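Long-range contact in glutaredoxin (Populus tremula x Populus tremuloides, PDB 2E7P), which probably reduces low-molecular-weight and protein disulfides with glutathione as electron donor, and binds a glutathione-ligated [2Fe-2S] cluster between subunits: residues V24-Y29 with V49-E54. Residues are numbered along the deposited sequence; the frame is centred on the assembly and turned at random.
With GSH (glutathione), chain H.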
ATOM      1  N   VAL C  24      -0.855   4.493  14.923  1.00 21.98           N
ATOM      2  CA  VAL C  24      -0.365   3.910  13.667  1.00 22.20           C
ATOM      3  C   VAL C  24      -0.004   5.034  12.694  1.00 21.76           C
ATOM      4  O   VAL C  24      -0.873   5.683  12.159  1.00 21.87           O
ATOM      5  CB  VAL C  24      -1.423   2.973  13.017  1.00 21.30           C
ATOM      6  CG1 VAL C  24      -0.889   2.363  11.739  1.00 24.55           C
ATOM      7  CG2 VAL C  24      -1.808   1.831  13.977  1.00 21.21           C
ATOM      8  N   PHE C  25       1.281   5.251  12.460  1.00 22.44           N
ATOM      9  CA  PHE C  25       1.713   6.052  11.300  1.00 22.26           C
ATOM     10  C   PHE C  25       1.539   5.246  10.003  1.00 21.85           C
ATOM     11  O   PHE C  25       1.977   4.114   9.895  1.00 21.16           O
ATOM     12  CB  PHE C  25       3.153   6.577  11.477  1.00 22.65           C
ATOM     13  CG  PHE C  25       3.330   7.468  12.690  1.00 22.10           C
ATOM     14  CD1 PHE C  25       3.139   8.840  12.603  1.00 22.74           C
ATOM     15  CD2 PHE C  25       3.715   6.928  13.905  1.00 22.63           C
ATOM     16  CE1 PHE C  25       3.343   9.668  13.698  1.00 21.68           C
ATOM     17  CE2 PHE C  25       3.885   7.739  15.021  1.00 23.79           C
ATOM     18  CZ  PHE C  25       3.702   9.120  14.906  1.00 24.13           C
ATOM     19  N   SER C  26       0.879   5.860   9.028  1.00 21.98           N
ATOM     20  CA  SER C  26       0.269   5.163   7.916  1.00 21.62           C
ATOM     21  C   SER C  26       0.317   6.033   6.639  1.00 22.54           C
ATOM     22  O   SER C  26       0.669   7.203   6.690  1.00 22.37           O
ATOM     23  CB  SER C  26      -1.187   4.839   8.310  1.00 22.75           C
ATOM     24  OG  SER C  26      -1.910   4.246   7.263  1.00 21.33           O
ATOM     25  N   LYS C  27       0.037   5.417   5.494  1.00 23.78           N
ATOM     26  CA  LYS C  27      -0.223   6.102   4.239  1.00 23.69           C
ATOM     27  C   LYS C  27      -1.559   5.520   3.768  1.00 23.76           C
ATOM     28  O   LYS C  27      -1.829   4.316   3.951  1.00 21.89           O
ATOM     29  CB  LYS C  27       0.860   5.813   3.187  1.00 24.86           C
ATOM     30  CG  LYS C  27       2.277   6.383   3.448  1.00 26.21           C
ATOM     31  CD  LYS C  27       2.421   7.822   3.068  1.00 28.64           C
ATOM     32  CE  LYS C  27       3.781   8.362   3.528  1.00 28.14           C
ATOM     33  NZ  LYS C  27       4.870   8.251   2.486  1.00 29.73           N
ATOM     34  N   THR C  28      -2.402   6.378   3.176  1.00 23.97           N
ATOM     35  CA  THR C  28      -3.786   6.014   2.859  1.00 23.71           C
ATOM     36  C   THR C  28      -3.827   4.956   1.761  1.00 23.43           C
ATOM     37  O   THR C  28      -4.743   4.155   1.695  1.00 23.61           O
ATOM     38  CB  THR C  28      -4.589   7.225   2.364  1.00 24.45           C
ATOM     39  OG1 THR C  28      -3.901   7.807   1.243  1.00 23.50           O
ATOM     40  CG2 THR C  28      -4.768   8.274   3.492  1.00 22.22           C
ATOM     41  N   TYR C  29      -2.812   4.953   0.908  1.00 23.98           N
ATOM     42  CA  TYR C  29      -2.765   4.029  -0.213  1.00 24.86           C
ATOM     43  C   TYR C  29      -2.192   2.632   0.108  1.00 25.37           C
ATOM     44  O   TYR C  29      -2.200   1.759  -0.773  1.00 26.69           O
ATOM     45  CB  TYR C  29      -1.989   4.677  -1.372  1.00 25.69           C
ATOM     46  CG  TYR C  29      -0.584   5.089  -1.002  1.00 25.80           C
ATOM     47  CD1 TYR C  29       0.442   4.127  -0.896  1.00 25.50           C
ATOM     48  CD2 TYR C  29      -0.279   6.430  -0.740  1.00 26.77           C
ATOM     49  CE1 TYR C  29       1.723   4.493  -0.544  1.00 24.22           C
ATOM     50  CE2 TYR C  29       1.018   6.820  -0.388  1.00 25.65           C
ATOM     51  CZ  TYR C  29       2.002   5.841  -0.291  1.00 25.76           C
ATOM     52  OH  TYR C  29       3.258   6.224   0.057  1.00 24.70           O
ATOM     53  N   VAL C  49      -4.857   6.819  13.811  1.00 25.31           N
ATOM     54  CA  VAL C  49      -4.124   6.677  12.578  1.00 25.30           C
ATOM     55  C   VAL C  49      -3.603   8.057  12.181  1.00 25.46           C
ATOM     56  O   VAL C  49      -4.365   9.030  12.114  1.00 25.84           O
ATOM     57  CB  VAL C  49      -4.991   6.104  11.435  1.00 25.02           C
ATOM     58  CG1 VAL C  49      -4.152   5.946  10.206  1.00 26.38           C
ATOM     59  CG2 VAL C  49      -5.567   4.752  11.823  1.00 25.50           C
ATOM     60  N   VAL C  50      -2.303   8.137  11.927  1.00 24.40           N
ATOM     61  CA  VAL C  50      -1.725   9.365  11.395  1.00 23.71           C
ATOM     62  C   VAL C  50      -1.417   9.074   9.960  1.00 23.29           C
ATOM     63  O   VAL C  50      -0.470   8.400   9.685  1.00 22.41           O
ATOM     64  CB  VAL C  50      -0.428   9.728  12.152  1.00 24.04           C
ATOM     65  CG1 VAL C  50       0.198  11.027  11.585  1.00 23.54           C
ATOM     66  CG2 VAL C  50      -0.713   9.827  13.669  1.00 22.21           C
ATOM     67  N   GLU C  51      -2.237   9.542   9.033  1.00 23.34           N
ATOM     68  CA  GLU C  51      -1.934   9.315   7.633  1.00 24.04           C
ATOM     69  C   GLU C  51      -0.911  10.341   7.178  1.00 24.83           C
ATOM     70  O   GLU C  51      -1.231  11.508   7.001  1.00 24.70           O
ATOM     71  CB  GLU C  51      -3.207   9.375   6.790  1.00 25.32           C
ATOM     72  CG  GLU C  51      -4.305   8.418   7.278  1.00 24.29           C
ATOM     73  CD  GLU C  51      -4.089   6.959   6.841  1.00 26.93           C
ATOM     74  OE1 GLU C  51      -2.983   6.600   6.388  1.00 26.82           O
ATOM     75  OE2 GLU C  51      -5.032   6.136   6.995  1.00 27.65           O
ATOM     76  N   LEU C  52       0.333   9.909   6.972  1.00 25.23           N
ATOM     77  CA  LEU C  52       1.391  10.872   6.696  1.00 26.72           C
ATOM     78  C   LEU C  52       1.208  11.606   5.360  1.00 27.34           C
ATOM     79  O   LEU C  52       1.575  12.767   5.248  1.00 28.28           O
ATOM     80  CB  LEU C  52       2.770  10.216   6.793  1.00 26.37           C
ATOM     81  CG  LEU C  52       3.227   9.693   8.172  1.00 27.16           C
ATOM     82  CD1 LEU C  52       4.405   8.743   8.008  1.00 24.34           C
ATOM     83  CD2 LEU C  52       3.571  10.806   9.180  1.00 25.07           C
ATOM     84  N   ASP C  53       0.636  10.939   4.362  1.00 28.11           N
ATOM     85  CA  ASP C  53       0.411  11.553   3.039  1.00 29.09           C
ATOM     86  C   ASP C  53      -0.724  12.590   3.067  1.00 29.94           C
ATOM     87  O   ASP C  53      -1.005  13.249   2.065  1.00 30.19           O
ATOM     88  CB  ASP C  53       0.133  10.471   1.956  1.00 29.25           C
ATOM     89  CG  ASP C  53      -1.032   9.532   2.321  1.00 28.33           C
ATOM     90  OD1 ASP C  53      -1.275   9.261   3.520  1.00 25.65           O
ATOM     91  OD2 ASP C  53      -1.721   9.059   1.389  1.00 30.38           O
ATOM     92  N   GLU C  54      -1.401  12.733   4.196  1.00 29.86           N
ATOM     93  CA  GLU C  54      -2.440  13.755   4.248  1.00 30.88           C
ATOM     94  C   GLU C  54      -1.967  14.967   5.049  1.00 31.45           C
ATOM     95  O   GLU C  54      -2.724  15.881   5.296  1.00 32.60           O
ATOM     96  CB  GLU C  54      -3.747  13.181   4.795  1.00 30.34           C
ATOM     97  CG  GLU C  54      -4.439  12.242   3.812  1.00 30.00           C
ATOM     98  CD  GLU C  54      -5.763  11.741   4.319  1.00 31.30           C
ATOM     99  OE1 GLU C  54      -5.953  11.669   5.555  1.00 34.03           O
ATOM    100  OE2 GLU C  54      -6.629  11.420   3.480  1.00 34.13           O
TER
HETATM  101  N1  GSH H1000       8.620  -4.829   6.479  1.00 23.94           N
HETATM  102  CA1 GSH H1000       7.835  -3.592   6.521  1.00 25.14           C
HETATM  103  C1  GSH H1000       6.634  -3.835   7.389  1.00 24.57           C
HETATM  104  O11 GSH H1000       5.917  -2.890   7.827  1.00 21.59           O
HETATM  105  O12 GSH H1000       6.403  -5.031   7.674  1.00 26.44           O
HETATM  106  CB1 GSH H1000       7.487  -3.153   5.089  1.00 24.39           C
HETATM  107  CG1 GSH H1000       6.782  -1.779   5.027  1.00 22.08           C
HETATM  108  CD1 GSH H1000       6.841  -1.176   3.649  1.00 20.93           C
HETATM  109  OE1 GSH H1000       7.468  -1.703   2.741  1.00 19.52           O
HETATM  110  N2  GSH H1000       6.246   0.001   3.497  1.00 21.28           N
HETATM  111  CA2 GSH H1000       6.271   0.709   2.212  1.00 23.48           C
HETATM  112  C2  GSH H1000       6.695   2.136   2.485  1.00 26.61           C
HETATM  113  O2  GSH H1000       6.536   2.679   3.597  1.00 27.24           O
HETATM  114  CB2 GSH H1000       4.850   0.672   1.562  1.00 23.13           C
HETATM  115  SG2 GSH H1000       3.866  -0.819   1.113  1.00 27.67           S
HETATM  116  N3  GSH H1000       7.260   2.829   1.492  1.00 23.32           N
HETATM  117  CA3 GSH H1000       7.655   4.198   1.663  1.00 25.36           C
HETATM  118  C3  GSH H1000       6.387   5.032   1.806  1.00 30.17           C
HETATM  119  O31 GSH H1000       5.303   4.682   1.279  1.00 29.42           O
HETATM  120  O32 GSH H1000       6.470   6.085   2.454  1.00 33.73           O
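Val-50 N gives its hydrogen to Val-24 O at 2.8 Å, one rung of a parallel ladder between strands 22-26 and 48-51, the two strands of the β-α-β unit of this thioredoxin fold. Ser-26 carries the ladder on, its N bonded to Val-50 O and its O receiving Leu-52 N. Branched Val-50 suits the strand and lies alongside Phe-25, whose CD1 meets Val-50 CB at 3.7 Å on the face covered by helices 3-18 and 58-69.

On the other face Ser-26 is small enough to fit beneath helix 31-42, and its OG donates to Glu-51 OE1 (2.7 Å), from 36° above the carboxylate plane. Glu-51 OE2 is paired with Lys-37 of that helix, so both carboxylate oxygens are satisfied.

Past the strands, the short acid Asp-53, its CG between the backbone N and the carbonyl carbon (chi1 55°), brings both oxygens to Thr-28. Its OD1 takes Thr-28 N at 3.1 Å, while OD2 takes Thr-28 OG1 on its syn lone pair. An alanine here would probably leave Thr-28 N and OG1 without these acceptors and let the glutathione-binding loop shift.

That loop presents Lys-27 and Tyr-29 to the glycyl carboxylate of glutathione, a charge that suits a lysine. Lys-27 NZ reaches O32 at 2.7 Å, and Tyr-29 OH donates to the other oxygen, O31, at 2.8 Å.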